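Local coordinates for UDP-N-Acetylglucosamine 2-Epimerase (PDB 1V4V), which probably interconverts UDP-N-acetylglucosamine and UDP-N-acetylmannosamine by epimerisation at C2 of the sugar, working as a homodimer of two-domain subunits, at residues A77-L80 with P81-R85; E307-A311 with G312-L316; R190-E193 with G194-E197; R326-K329 with G330-N334; P241-R244 with E245-P249. All coordinates share one frame; numbering follows the deposited sequence.

All five contacts are local, each made within one unbroken run of chain, so none closes a long loop and none nests in or crosses another. Contact 1 comes first, on helix 72-89 beside the seven-stranded parallel sheet and at the interface with the second subunit. The others belong to the second domain of the GT-B fold, with its six-stranded parallel sheet. Contact 3 turns the loop leading to strand 200-203; contact 5 lies on the helix between strands 232-236 and 257-260; contact 2 joins helix 306-311 to edge strand 314-316; contact 4 ends helix 321-332. Only contacts 2 and 4 touch, Lys315 NZ lying 3.7 Å from Val327 CG1.

Contact 1 of 5, residues A77-L80 with P81-R85; sequences ARIL and PQAAR
Arg78 and Gln82 meet one helical turn apart, but through a side-chain amide and a water in place of the usual direct backbone bond. Among the backbone hydrogen bonds, Ala83 N to Ile79 O is regular at 2.9 Å, and Ala84 N to Leu80 O follows at 3.1 Å. The turn before them is interrupted. Pro81 has no N-H to offer, and its CD lies 3.0 Å from Ala77 O, where a donor would normally be. Next to this kink the helix has opened: Gln82 N and Arg78 O stand 4.6 Å apart.

Two polar links fill that gap. Water 1 donates to Arg78 O at 2.7 Å and accepts from Gln82 N, carrying the helical connection through one extra step. The Gln82 side chain supplies the other link: CG sits between its backbone N and carbonyl carbon (chi1 65°), which folds the amide back along the helix and brings NE2 to 2.9 Å from Arg78 O. This donor arrives from above the carbonyl plane, 46° out of it. The other end of the amide, OE1, accepts from Asp64 N.

Apolar contact is slight, with Ile79 CG2 facing Ala83 CB at 4.2 Å. Both side chains also touch helix 102-113, while Ala77 and Pro81 pack against Pro81 and Ala77 of the second subunit, placing the kinked turn in the dimer interface.

The chemistry implies a proline kink paid for locally: Arg78 O, deprived of its direct backbone donor, is gripped by two others, and Gln82 thereby joins the opened turn to the neighbouring loop.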
loop_
_atom_site.group_PDB
_atom_site.type_symbol
_atom_site.label_atom_id
_atom_site.label_comp_id
_atom_site.label_asym_id
_atom_site.label_seq_id
_atom_site.Cartn_x
_atom_site.Cartn_y
_atom_site.Cartn_z
ATOM N N ALA A 77 0.140 13.328 7.437
ATOM C CA ALA A 77 -0.744 14.421 7.055
ATOM C C ALA A 77 0.064 15.646 6.629
ATOM O O ALA A 77 -0.352 16.394 5.747
ATOM C CB ALA A 77 -1.660 14.779 8.216
ATOM N N ARG A 78 1.213 15.838 7.264
ATOM C CA ARG A 78 2.092 16.970 6.959
ATOM C C ARG A 78 2.764 16.803 5.596
ATOM O O ARG A 78 2.963 17.770 4.858
ATOM C CB ARG A 78 3.167 17.095 8.048
ATOM C CG ARG A 78 4.229 18.152 7.774
ATOM C CD ARG A 78 4.088 19.334 8.711
ATOM N NE ARG A 78 5.010 20.414 8.372
ATOM C CZ ARG A 78 4.961 21.630 8.907
ATOM N NH1 ARG A 78 4.034 21.923 9.809
ATOM N NH2 ARG A 78 5.831 22.556 8.531
ATOM N N ILE A 79 3.107 15.565 5.263
ATOM C CA ILE A 79 3.774 15.264 4.004
ATOM C C ILE A 79 2.874 15.200 2.772
ATOM O O ILE A 79 3.182 15.783 1.738
ATOM C CB ILE A 79 4.518 13.907 4.090
ATOM C CG1 ILE A 79 5.621 13.977 5.146
ATOM C CG2 ILE A 79 5.053 13.504 2.718
ATOM C CD1 ILE A 79 6.701 15.019 4.866
ATOM N N LEU A 80 1.759 14.490 2.887
ATOM C CA LEU A 80 0.864 14.275 1.759
ATOM C C LEU A 80 0.484 15.445 0.842
ATOM O O LEU A 80 0.723 15.384 -0.362
ATOM C CB LEU A 80 -0.415 13.580 2.242
ATOM C CG LEU A 80 -1.313 13.015 1.140
ATOM C CD1 LEU A 80 -0.533 11.988 0.322
ATOM C CD2 LEU A 80 -2.548 12.363 1.765
ATOM N N PRO A 81 -0.105 16.519 1.393
ATOM C CA PRO A 81 -0.498 17.652 0.545
ATOM C C PRO A 81 0.648 18.363 -0.161
ATOM O O PRO A 81 0.586 18.613 -1.363
ATOM C CB PRO A 81 -1.230 18.583 1.516
ATOM C CG PRO A 81 -1.716 17.649 2.601
ATOM C CD PRO A 81 -0.517 16.751 2.786
ATOM N N GLN A 82 1.685 18.711 0.589
ATOM C CA GLN A 82 2.805 19.413 -0.011
ATOM C C GLN A 82 3.565 18.540 -1.002
ATOM O O GLN A 82 4.182 19.055 -1.927
ATOM C CB GLN A 82 3.747 19.948 1.069
ATOM C CG GLN A 82 4.450 18.895 1.895
ATOM C CD GLN A 82 5.442 19.513 2.859
ATOM O OE1 GLN A 82 6.241 20.375 2.477
ATOM N NE2 GLN A 82 5.401 19.079 4.111
ATOM N N ALA A 83 3.523 17.221 -0.813
ATOM C CA ALA A 83 4.204 16.317 -1.741
ATOM C C ALA A 83 3.432 16.288 -3.058
ATOM O O ALA A 83 4.024 16.335 -4.139
ATOM C CB ALA A 83 4.288 14.905 -1.157
ATOM N N ALA A 84 2.107 16.205 -2.966
ATOM C CA ALA A 84 1.263 16.181 -4.157
ATOM C C ALA A 84 1.466 17.456 -4.971
ATOM O O ALA A 84 1.578 17.409 -6.196
ATOM C CB ALA A 84 -0.205 16.058 -3.758
ATOM N N ARG A 85 1.500 18.590 -4.277
ATOM C CA ARG A 85 1.680 19.882 -4.935
ATOM C C ARG A 85 3.057 19.994 -5.577
ATOM O O ARG A 85 3.189 20.486 -6.700
ATOM C CB ARG A 85 1.479 21.027 -3.937
ATOM C CG ARG A 85 1.619 22.415 -4.567
ATOM C CD ARG A 85 1.085 23.528 -3.672
ATOM N NE ARG A 85 1.685 23.522 -2.342
ATOM C CZ ARG A 85 1.150 22.922 -1.280
ATOM N NH1 ARG A 85 -0.004 22.278 -1.386
ATOM N NH2 ARG A 85 1.771 22.964 -0.113
HETATM O O HOH W 1 1.334 19.530 3.516
#

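Contact 2 of 5, residues E307-A311 with G312-L316; sequences EGLKA and GILKL
Gly308 and Ile313 meet across a Schellman motif that ends helix 306-311 and turns the chain into strand 314-316, the closing half of a beta-alpha-beta unit begun by strand 296-298. Its two diagnostic bonds are both present. Ile313 N reaches back to Gly308 O at 3.3 Å, with a nearly straight N-H angle of 168°, and Gly312 N bonds Leu309 O at 3.1 Å. A weak bond from Gly312 N to Gly308 O makes that carbonyl a double acceptor. The turn out of the helix runs through Gly312, whose positive phi of 80° is readily adopted by glycine.

Around this polar core lie the aliphatic groups. Ile313 has CG1 between its backbone N and carbonyl carbon, and the branch runs back over the helix so that CD1 rests 3.5 Å from Gly308 CA. On the flank of the turn, Ala311 CB meets Ile313 CG2 at 4.1 Å. Beside it, Leu309 crosses Leu314 at about a right angle, their CD1 methyls 3.7 Å apart.

Farther out, Ile313 and Leu314 both touch Gln286 of helix 283-291, and the backbone of Lys315 hydrogen-bonds with that of Val296 and of Val298 in the adjacent parallel strand.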
loop_
_atom_site.group_PDB
_atom_site.type_symbol
_atom_site.label_atom_id
_atom_site.label_comp_id
_atom_site.label_asym_id
_atom_site.label_seq_id
_atom_site.Cartn_x
_atom_site.Cartn_y
_atom_site.Cartn_z
ATOM N N GLU A 307 25.575 -15.800 1.346
ATOM C CA GLU A 307 25.764 -15.446 -0.060
ATOM C C GLU A 307 27.227 -15.178 -0.398
ATOM O O GLU A 307 27.779 -15.785 -1.312
ATOM C CB GLU A 307 24.942 -14.206 -0.432
ATOM C CG GLU A 307 23.544 -14.167 0.144
ATOM C CD GLU A 307 23.539 -13.730 1.592
ATOM O OE1 GLU A 307 24.046 -12.623 1.875
ATOM O OE2 GLU A 307 23.031 -14.489 2.446
ATOM N N GLY A 308 27.845 -14.264 0.344
ATOM C CA GLY A 308 29.236 -13.912 0.105
ATOM C C GLY A 308 30.199 -15.083 0.147
ATOM O O GLY A 308 31.000 -15.269 -0.768
ATOM N N LEU A 309 30.136 -15.866 1.216
ATOM C CA LEU A 309 31.006 -17.026 1.361
ATOM C C LEU A 309 30.764 -17.987 0.200
ATOM O O LEU A 309 31.705 -18.485 -0.421
ATOM C CB LEU A 309 30.720 -17.733 2.690
ATOM C CG LEU A 309 31.687 -18.848 3.104
ATOM C CD1 LEU A 309 33.093 -18.281 3.252
ATOM C CD2 LEU A 309 31.227 -19.464 4.415
ATOM N N LYS A 310 29.493 -18.235 -0.093
ATOM C CA LYS A 310 29.117 -19.135 -1.179
ATOM C C LYS A 310 29.639 -18.640 -2.528
ATOM O O LYS A 310 30.115 -19.428 -3.347
ATOM C CB LYS A 310 27.593 -19.273 -1.234
ATOM C CG LYS A 310 27.077 -20.108 -2.395
ATOM C CD LYS A 310 25.554 -20.084 -2.452
ATOM C CE LYS A 310 25.030 -20.793 -3.694
ATOM N NZ LYS A 310 23.542 -20.731 -3.786
ATOM N N ALA A 311 29.558 -17.331 -2.753
ATOM C CA ALA A 311 30.016 -16.746 -4.008
ATOM C C ALA A 311 31.540 -16.725 -4.136
ATOM O O ALA A 311 32.070 -16.558 -5.233
ATOM C CB ALA A 311 29.462 -15.328 -4.156
ATOM N N GLY A 312 32.238 -16.881 -3.017
ATOM C CA GLY A 312 33.693 -16.881 -3.049
ATOM C C GLY A 312 34.301 -15.491 -3.121
ATOM O O GLY A 312 35.393 -15.308 -3.661
ATOM N N ILE A 313 33.599 -14.507 -2.570
ATOM C CA ILE A 313 34.071 -13.129 -2.585
ATOM C C ILE A 313 34.789 -12.774 -1.286
ATOM O O ILE A 313 35.413 -11.715 -1.173
ATOM C CB ILE A 313 32.895 -12.148 -2.797
ATOM C CG1 ILE A 313 31.825 -12.372 -1.727
ATOM C CG2 ILE A 313 32.292 -12.345 -4.184
ATOM C CD1 ILE A 313 30.640 -11.421 -1.830
ATOM N N LEU A 314 34.703 -13.662 -0.303
ATOM C CA LEU A 314 35.351 -13.425 0.980
ATOM C C LEU A 314 35.892 -14.724 1.548
ATOM O O LEU A 314 35.473 -15.812 1.155
ATOM C CB LEU A 314 34.354 -12.807 1.974
ATOM C CG LEU A 314 33.178 -13.675 2.441
ATOM C CD1 LEU A 314 33.643 -14.645 3.523
ATOM C CD2 LEU A 314 32.077 -12.783 2.998
ATOM N N LYS A 315 36.824 -14.596 2.484
ATOM C CA LYS A 315 37.420 -15.750 3.137
ATOM C C LYS A 315 37.355 -15.493 4.636
ATOM O O LYS A 315 37.617 -14.379 5.089
ATOM C CB LYS A 315 38.877 -15.911 2.690
ATOM C CG LYS A 315 39.532 -17.212 3.128
ATOM C CD LYS A 315 40.933 -17.349 2.542
ATOM C CE LYS A 315 41.442 -18.781 2.653
ATOM N NZ LYS A 315 41.451 -19.267 4.059
ATOM N N LEU A 316 36.986 -16.509 5.408
ATOM C CA LEU A 316 36.921 -16.351 6.856
ATOM C C LEU A 316 38.291 -16.632 7.447
ATOM O O LEU A 316 38.969 -17.580 7.045
ATOM C CB LEU A 316 35.898 -17.311 7.461
ATOM C CG LEU A 316 34.415 -16.984 7.266
ATOM C CD1 LEU A 316 33.574 -18.128 7.814
ATOM C CD2 LEU A 316 34.068 -15.685 7.990
#

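Contact 3 of 5, residues R190-E193 with G194-E197; sequences RLPE and GLPE
Leu195 folds back over Pro192 and Leu191 across a tight turn in the loop between helix 177-188 and strand 200-203. The backbone torsions resemble a type II beta turn with Glu193 and Gly194 at its corners, and the CA atoms of Pro192 and Leu195 are 6.6 Å apart. The closing hydrogen bond is missing, however, since Pro192 O and Leu195 N stand 4.3 Å from each other. Water 2 fills the opening: it donates to Pro192 O at 2.8 Å and accepts from Leu195 N at 3.0 Å.

The side chain of Leu195 supplies the apolar part. With CG beside the backbone N (chi1 -70°), CD1 is carried over the proline and comes within 4.0 Å of Pro192 CD. The same methyl also approaches Leu191 CD2, slightly farther off. Leu195 and Pro192 continue outward onto Val258 and Leu260 of strand 257-260, while Leu191 touches Leu271 of helix 265-273.

Gly194 makes the reversal at a positive phi of 66°, a value that favours glycine. Its N-H points to water 3, 2.7 Å away. Glu193 bends at chi2 (-73°), turning its carboxylate back toward the glycine; OE2 receives only a weak bond from this water, at 3.3 Å.

No direct hydrogen bond joins the two halves, so the chemistry implies a solvated turn at the surface. Water satisfies the backbone groups that an unhydrated turn would pair directly, whereas the leucines and proline pack its inner side on strand 257-260 and helix 265-273.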
loop_
_atom_site.group_PDB
_atom_site.type_symbol
_atom_site.label_atom_id
_atom_site.label_comp_id
_atom_site.label_asym_id
_atom_site.label_seq_id
_atom_site.Cartn_x
_atom_site.Cartn_y
_atom_site.Cartn_z
ATOM N N ARG A 190 38.602 10.499 -3.379
ATOM C CA ARG A 190 40.048 10.668 -3.370
ATOM C C ARG A 190 40.648 9.974 -2.159
ATOM O O ARG A 190 40.131 10.084 -1.046
ATOM C CB ARG A 190 40.415 12.151 -3.337
ATOM C CG ARG A 190 40.242 12.860 -4.663
ATOM C CD ARG A 190 40.565 14.337 -4.527
ATOM N NE ARG A 190 39.599 15.016 -3.669
ATOM C CZ ARG A 190 39.671 16.300 -3.333
ATOM N NH1 ARG A 190 40.671 17.051 -3.779
ATOM N NH2 ARG A 190 38.739 16.836 -2.555
ATOM N N LEU A 191 41.744 9.261 -2.378
ATOM C CA LEU A 191 42.402 8.562 -1.289
ATOM C C LEU A 191 42.916 9.542 -0.252
ATOM O O LEU A 191 43.061 10.738 -0.526
ATOM C CB LEU A 191 43.578 7.731 -1.805
ATOM C CG LEU A 191 43.279 6.442 -2.569
ATOM C CD1 LEU A 191 43.322 6.715 -4.060
ATOM C CD2 LEU A 191 44.317 5.395 -2.207
ATOM N N PRO A 192 43.178 9.048 0.968
ATOM C CA PRO A 192 43.690 9.895 2.046
ATOM C C PRO A 192 44.983 10.536 1.566
ATOM O O PRO A 192 45.667 9.987 0.703
ATOM C CB PRO A 192 43.924 8.900 3.178
ATOM C CG PRO A 192 42.821 7.909 2.966
ATOM C CD PRO A 192 42.860 7.697 1.468
ATOM N N GLU A 193 45.315 11.694 2.125
ATOM C CA GLU A 193 46.521 12.418 1.741
ATOM C C GLU A 193 47.791 11.882 2.386
ATOM O O GLU A 193 47.756 11.335 3.484
ATOM C CB GLU A 193 46.384 13.900 2.111
ATOM C CG GLU A 193 45.361 14.683 1.310
ATOM C CD GLU A 193 45.819 14.967 -0.106
ATOM O OE1 GLU A 193 45.211 15.842 -0.762
ATOM O OE2 GLU A 193 46.781 14.316 -0.565
ATOM N N GLY A 194 48.908 12.053 1.686
ATOM C CA GLY A 194 50.205 11.643 2.199
ATOM C C GLY A 194 50.511 10.175 2.421
ATOM O O GLY A 194 51.431 9.851 3.173
ATOM N N LEU A 195 49.763 9.284 1.783
ATOM C CA LEU A 195 50.023 7.860 1.953
ATOM C C LEU A 195 51.321 7.472 1.263
ATOM O O LEU A 195 51.729 8.102 0.286
ATOM C CB LEU A 195 48.888 7.023 1.355
ATOM C CG LEU A 195 47.530 7.028 2.054
ATOM C CD1 LEU A 195 46.564 6.152 1.267
ATOM C CD2 LEU A 195 47.686 6.517 3.484
ATOM N N PRO A 196 52.001 6.439 1.775
ATOM C CA PRO A 196 53.252 6.002 1.150
ATOM C C PRO A 196 52.865 5.337 -0.167
ATOM O O PRO A 196 51.685 5.090 -0.410
ATOM C CB PRO A 196 53.799 4.982 2.146
ATOM C CG PRO A 196 53.209 5.413 3.458
ATOM C CD PRO A 196 51.800 5.775 3.074
ATOM N N GLU A 197 53.846 5.053 -1.012
ATOM C CA GLU A 197 53.582 4.384 -2.277
ATOM C C GLU A 197 53.002 2.997 -1.969
ATOM O O GLU A 197 53.419 2.354 -1.011
ATOM C CB GLU A 197 54.888 4.246 -3.070
ATOM C CG GLU A 197 54.847 3.247 -4.207
ATOM C CD GLU A 197 56.166 3.179 -4.965
ATOM O OE1 GLU A 197 56.331 3.933 -5.943
ATOM O OE2 GLU A 197 57.040 2.378 -4.573
HETATM O O HOH W 2 48.107 9.545 -0.697
HETATM O O HOH W 3 49.899 13.135 -0.636
#

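Contact 4 of 5, residues R326-K329 with G330-N334; sequences RVVK and GLLEN
Lys329 and Glu333 form a salt bridge one turn apart at the C-terminal end of helix 321-332. The ammonium NZ meets OE2 of Glu333 at 3.0 Å on the syn side of the carboxylate, lying 26° out of its plane. The other oxygen, OE1, is farther from Lys329 NZ at 3.7 Å, so the approach is one-sided. Lys329 runs out extended and then bends at its last torsion (chi4 -66°), which swings the ammonium toward the glutamate. As the two chains cross obliquely, the charges pair over the last turn, where the carboxylate lies alongside the carbonyl end of the helix.

The backbone bonds record how the helix finishes. Gly330 N to Arg326 O, at 2.9 Å, and Leu332 N to Val328 O, at 3.0 Å, are regular. The following bond, Glu333 N to Lys329 O, is weak, its N-H angle having fallen to 132°, and Glu333 is the first residue to leave helical torsions. Asn334 N then bonds Leu331 O at 3.0 Å, a tighter loop of chain.

Apolar packing is provided by Val328 and Leu332, which lie side by side and point the same way, with Val328 CG1 3.9 Å from Leu332 CD1.

Val328 and Leu331 rest on Val297 of strand 296-298, and Leu331 and Leu332 on Leu277 of strand 275-280, so this face of the helix covers the six-stranded sheet. Leu331 also packs on helix 335-343, for which Asn334 is the N-cap, its OD1 accepting from Glu337 N.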
loop_
_atom_site.group_PDB
_atom_site.type_symbol
_atom_site.label_atom_id
_atom_site.label_comp_id
_atom_site.label_asym_id
_atom_site.label_seq_id
_atom_site.Cartn_x
_atom_site.Cartn_y
_atom_site.Cartn_z
ATOM N N ARG A 326 48.068 -16.832 9.914
ATOM C CA ARG A 326 48.241 -17.866 8.897
ATOM C C ARG A 326 47.377 -17.631 7.662
ATOM O O ARG A 326 47.855 -17.735 6.528
ATOM C CB ARG A 326 47.928 -19.246 9.483
ATOM C CG ARG A 326 48.921 -19.707 10.541
ATOM C CD ARG A 326 48.623 -21.140 10.991
ATOM N NE ARG A 326 49.453 -21.528 12.127
ATOM C CZ ARG A 326 49.447 -22.739 12.677
ATOM N NH1 ARG A 326 48.653 -23.682 12.193
ATOM N NH2 ARG A 326 50.236 -23.004 13.711
ATOM N N VAL A 327 46.107 -17.309 7.876
ATOM C CA VAL A 327 45.192 -17.083 6.759
ATOM C C VAL A 327 45.552 -15.854 5.932
ATOM O O VAL A 327 45.599 -15.910 4.703
ATOM C CB VAL A 327 43.737 -16.955 7.263
ATOM C CG1 VAL A 327 42.822 -16.491 6.139
ATOM C CG2 VAL A 327 43.265 -18.313 7.797
ATOM N N VAL A 328 45.802 -14.737 6.598
ATOM C CA VAL A 328 46.131 -13.519 5.867
ATOM C C VAL A 328 47.472 -13.649 5.146
ATOM O O VAL A 328 47.601 -13.263 3.981
ATOM C CB VAL A 328 46.133 -12.301 6.817
ATOM C CG1 VAL A 328 46.545 -11.040 6.067
ATOM C CG2 VAL A 328 44.728 -12.115 7.402
ATOM N N LYS A 329 48.470 -14.199 5.824
ATOM C CA LYS A 329 49.778 -14.360 5.194
ATOM C C LYS A 329 49.653 -15.317 4.004
ATOM O O LYS A 329 50.198 -15.065 2.931
ATOM C CB LYS A 329 50.800 -14.899 6.202
ATOM C CG LYS A 329 52.180 -15.177 5.598
ATOM C CD LYS A 329 53.173 -15.603 6.678
ATOM C CE LYS A 329 54.564 -15.847 6.102
ATOM N NZ LYS A 329 54.596 -17.002 5.166
ATOM N N GLY A 330 48.922 -16.409 4.199
ATOM C CA GLY A 330 48.741 -17.377 3.126
ATOM C C GLY A 330 48.065 -16.779 1.904
ATOM O O GLY A 330 48.471 -17.030 0.767
ATOM N N LEU A 331 47.034 -15.974 2.133
ATOM C CA LEU A 331 46.303 -15.344 1.040
ATOM C C LEU A 331 47.170 -14.329 0.291
ATOM O O LEU A 331 47.168 -14.290 -0.939
ATOM C CB LEU A 331 45.046 -14.652 1.580
ATOM C CG LEU A 331 44.146 -14.013 0.518
ATOM C CD1 LEU A 331 43.668 -15.082 -0.449
ATOM C CD2 LEU A 331 42.961 -13.331 1.182
ATOM N N LEU A 332 47.912 -13.510 1.028
ATOM C CA LEU A 332 48.771 -12.510 0.399
ATOM C C LEU A 332 49.871 -13.158 -0.436
ATOM O O LEU A 332 50.428 -12.524 -1.336
ATOM C CB LEU A 332 49.373 -11.578 1.460
ATOM C CG LEU A 332 48.359 -10.580 2.043
ATOM C CD1 LEU A 332 48.956 -9.839 3.235
ATOM C CD2 LEU A 332 47.929 -9.608 0.959
ATOM N N GLU A 333 50.180 -14.419 -0.146
ATOM C CA GLU A 333 51.196 -15.139 -0.909
ATOM C C GLU A 333 50.574 -16.117 -1.913
ATOM O O GLU A 333 51.245 -17.017 -2.422
ATOM C CB GLU A 333 52.155 -15.858 0.051
ATOM C CG GLU A 333 53.095 -14.869 0.735
ATOM C CD GLU A 333 53.990 -15.481 1.800
ATOM O OE1 GLU A 333 55.012 -14.841 2.130
ATOM O OE2 GLU A 333 53.678 -16.577 2.314
ATOM N N ASN A 334 49.288 -15.928 -2.203
ATOM C CA ASN A 334 48.572 -16.783 -3.150
ATOM C C ASN A 334 47.869 -15.859 -4.143
ATOM O O ASN A 334 46.663 -15.599 -4.033
ATOM C CB ASN A 334 47.533 -17.647 -2.421
ATOM C CG ASN A 334 47.045 -18.820 -3.267
ATOM O OD1 ASN A 334 46.851 -18.695 -4.474
ATOM N ND2 ASN A 334 46.838 -19.966 -2.626
#

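Contact 5 of 5, residues P241-R244 with E245-P249; sequences PVVR and EAVFP
Arg244 and Phe248 lie side by side on helix 241-251, pointing the same way, with the guanidinium and ring planes 30° apart. Phe248 CE1 lies over one face of the guanidinium, and Arg244 CB stands over one face of the ring, offset toward its rim. Between these two points the arginine runs past CE1 and CZ of the ring: CD is 3.8 Å from Phe248 CZ, and NH1 comes to 3.6 Å from the same carbon. The helix is the crossover of a beta-alpha-beta unit, linking strands 232-236 and 257-260 in the six-stranded parallel sheet of the second GT-B domain.

The arginine sets CG beside its backbone N (chi1 -57°) and stays extended to NE, which sends the guanidinium along the ring and off the helix. There NE bonds His238 O, while NH2 bonds Val237 O and forms a salt bridge with Asp261. These partners fix the group's rotation and join the helix to the loops following both strands. Beyond the two segments, the ring makes a cation-pi contact with Lys252.

Along the backbone, Glu245 N donates to Pro241 O at 2.8 Å and Phe248 N to Arg244 O at 2.9 Å. Val243 O accepts twice, from Val247 N at 3.0 Å and weakly from Ala246 N. On the face turned to the fold's interior, Val243 CG1 and Val247 CG2 approach to 4.4 Å, and Val243 also packs on Leu214 of helix 214-227.

Pro249 cannot continue the bonding pattern, and its CD lies 3.6 Å from Arg244 O, an oxygen already bonded to Phe248 N.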
loop_
_atom_site.group_PDB
_atom_site.type_symbol
_atom_site.label_atom_id
_atom_site.label_comp_id
_atom_site.label_asym_id
_atom_site.label_seq_id
_atom_site.Cartn_x
_atom_site.Cartn_y
_atom_site.Cartn_z
ATOM N N PRO A 241 37.169 5.271 22.185
ATOM C CA PRO A 241 38.378 5.137 23.004
ATOM C C PRO A 241 38.726 3.680 23.317
ATOM O O PRO A 241 39.900 3.322 23.395
ATOM C CB PRO A 241 38.030 5.930 24.264
ATOM C CG PRO A 241 37.128 7.007 23.732
ATOM C CD PRO A 241 36.231 6.235 22.789
ATOM N N VAL A 242 37.704 2.849 23.502
ATOM C CA VAL A 242 37.908 1.433 23.806
ATOM C C VAL A 242 38.709 0.760 22.693
ATOM O O VAL A 242 39.592 -0.068 22.948
ATOM C CB VAL A 242 36.561 0.690 23.952
ATOM C CG1 VAL A 242 36.805 -0.749 24.374
ATOM C CG2 VAL A 242 35.677 1.405 24.961
ATOM N N VAL A 243 38.388 1.126 21.456
ATOM C CA VAL A 243 39.065 0.584 20.284
ATOM C C VAL A 243 40.504 1.083 20.207
ATOM O O VAL A 243 41.432 0.306 19.988
ATOM C CB VAL A 243 38.341 1.006 18.989
ATOM C CG1 VAL A 243 39.125 0.538 17.765
ATOM C CG2 VAL A 243 36.934 0.434 18.974
ATOM N N ARG A 244 40.685 2.387 20.391
ATOM C CA ARG A 244 42.011 2.977 20.313
ATOM C C ARG A 244 42.945 2.542 21.425
ATOM O O ARG A 244 44.136 2.363 21.200
ATOM C CB ARG A 244 41.886 4.501 20.262
ATOM C CG ARG A 244 41.015 4.941 19.097
ATOM C CD ARG A 244 41.360 6.311 18.590
ATOM N NE ARG A 244 40.820 6.513 17.251
ATOM C CZ ARG A 244 41.142 7.535 16.466
ATOM N NH1 ARG A 244 42.001 8.452 16.894
ATOM N NH2 ARG A 244 40.615 7.632 15.254
ATOM N N GLU A 245 42.417 2.355 22.629
ATOM C CA GLU A 245 43.268 1.916 23.728
ATOM C C GLU A 245 43.830 0.536 23.428
ATOM O O GLU A 245 44.915 0.178 23.886
ATOM C CB GLU A 245 42.476 1.871 25.034
ATOM C CG GLU A 245 42.444 3.199 25.761
ATOM C CD GLU A 245 41.610 3.140 27.016
ATOM O OE1 GLU A 245 40.368 3.058 26.895
ATOM O OE2 GLU A 245 42.200 3.161 28.117
ATOM N N ALA A 246 43.082 -0.238 22.649
ATOM C CA ALA A 246 43.499 -1.585 22.294
ATOM C C ALA A 246 44.467 -1.624 21.116
ATOM O O ALA A 246 45.497 -2.291 21.178
ATOM C CB ALA A 246 42.271 -2.441 21.975
ATOM N N VAL A 247 44.142 -0.906 20.047
ATOM C CA VAL A 247 44.977 -0.938 18.845
ATOM C C VAL A 247 46.173 0.010 18.758
ATOM O O VAL A 247 47.221 -0.363 18.230
ATOM C CB VAL A 247 44.101 -0.766 17.581
ATOM C CG1 VAL A 247 43.003 -1.813 17.588
ATOM C CG2 VAL A 247 43.490 0.624 17.534
ATOM N N PHE A 248 46.037 1.228 19.270
ATOM C CA PHE A 248 47.147 2.179 19.211
ATOM C C PHE A 248 48.465 1.676 19.804
ATOM O O PHE A 248 49.509 1.755 19.158
ATOM C CB PHE A 248 46.735 3.498 19.879
ATOM C CG PHE A 248 46.094 4.479 18.940
ATOM C CD1 PHE A 248 45.229 4.049 17.941
ATOM C CD2 PHE A 248 46.348 5.841 19.060
ATOM C CE1 PHE A 248 44.627 4.959 17.073
ATOM C CE2 PHE A 248 45.751 6.760 18.197
ATOM C CZ PHE A 248 44.891 6.319 17.203
ATOM N N PRO A 249 48.445 1.151 21.041
ATOM C CA PRO A 249 49.700 0.667 21.625
ATOM C C PRO A 249 50.397 -0.439 20.828
ATOM O O PRO A 249 51.617 -0.611 20.913
ATOM C CB PRO A 249 49.276 0.212 23.024
ATOM C CG PRO A 249 47.842 -0.166 22.841
ATOM C CD PRO A 249 47.324 0.952 21.973
#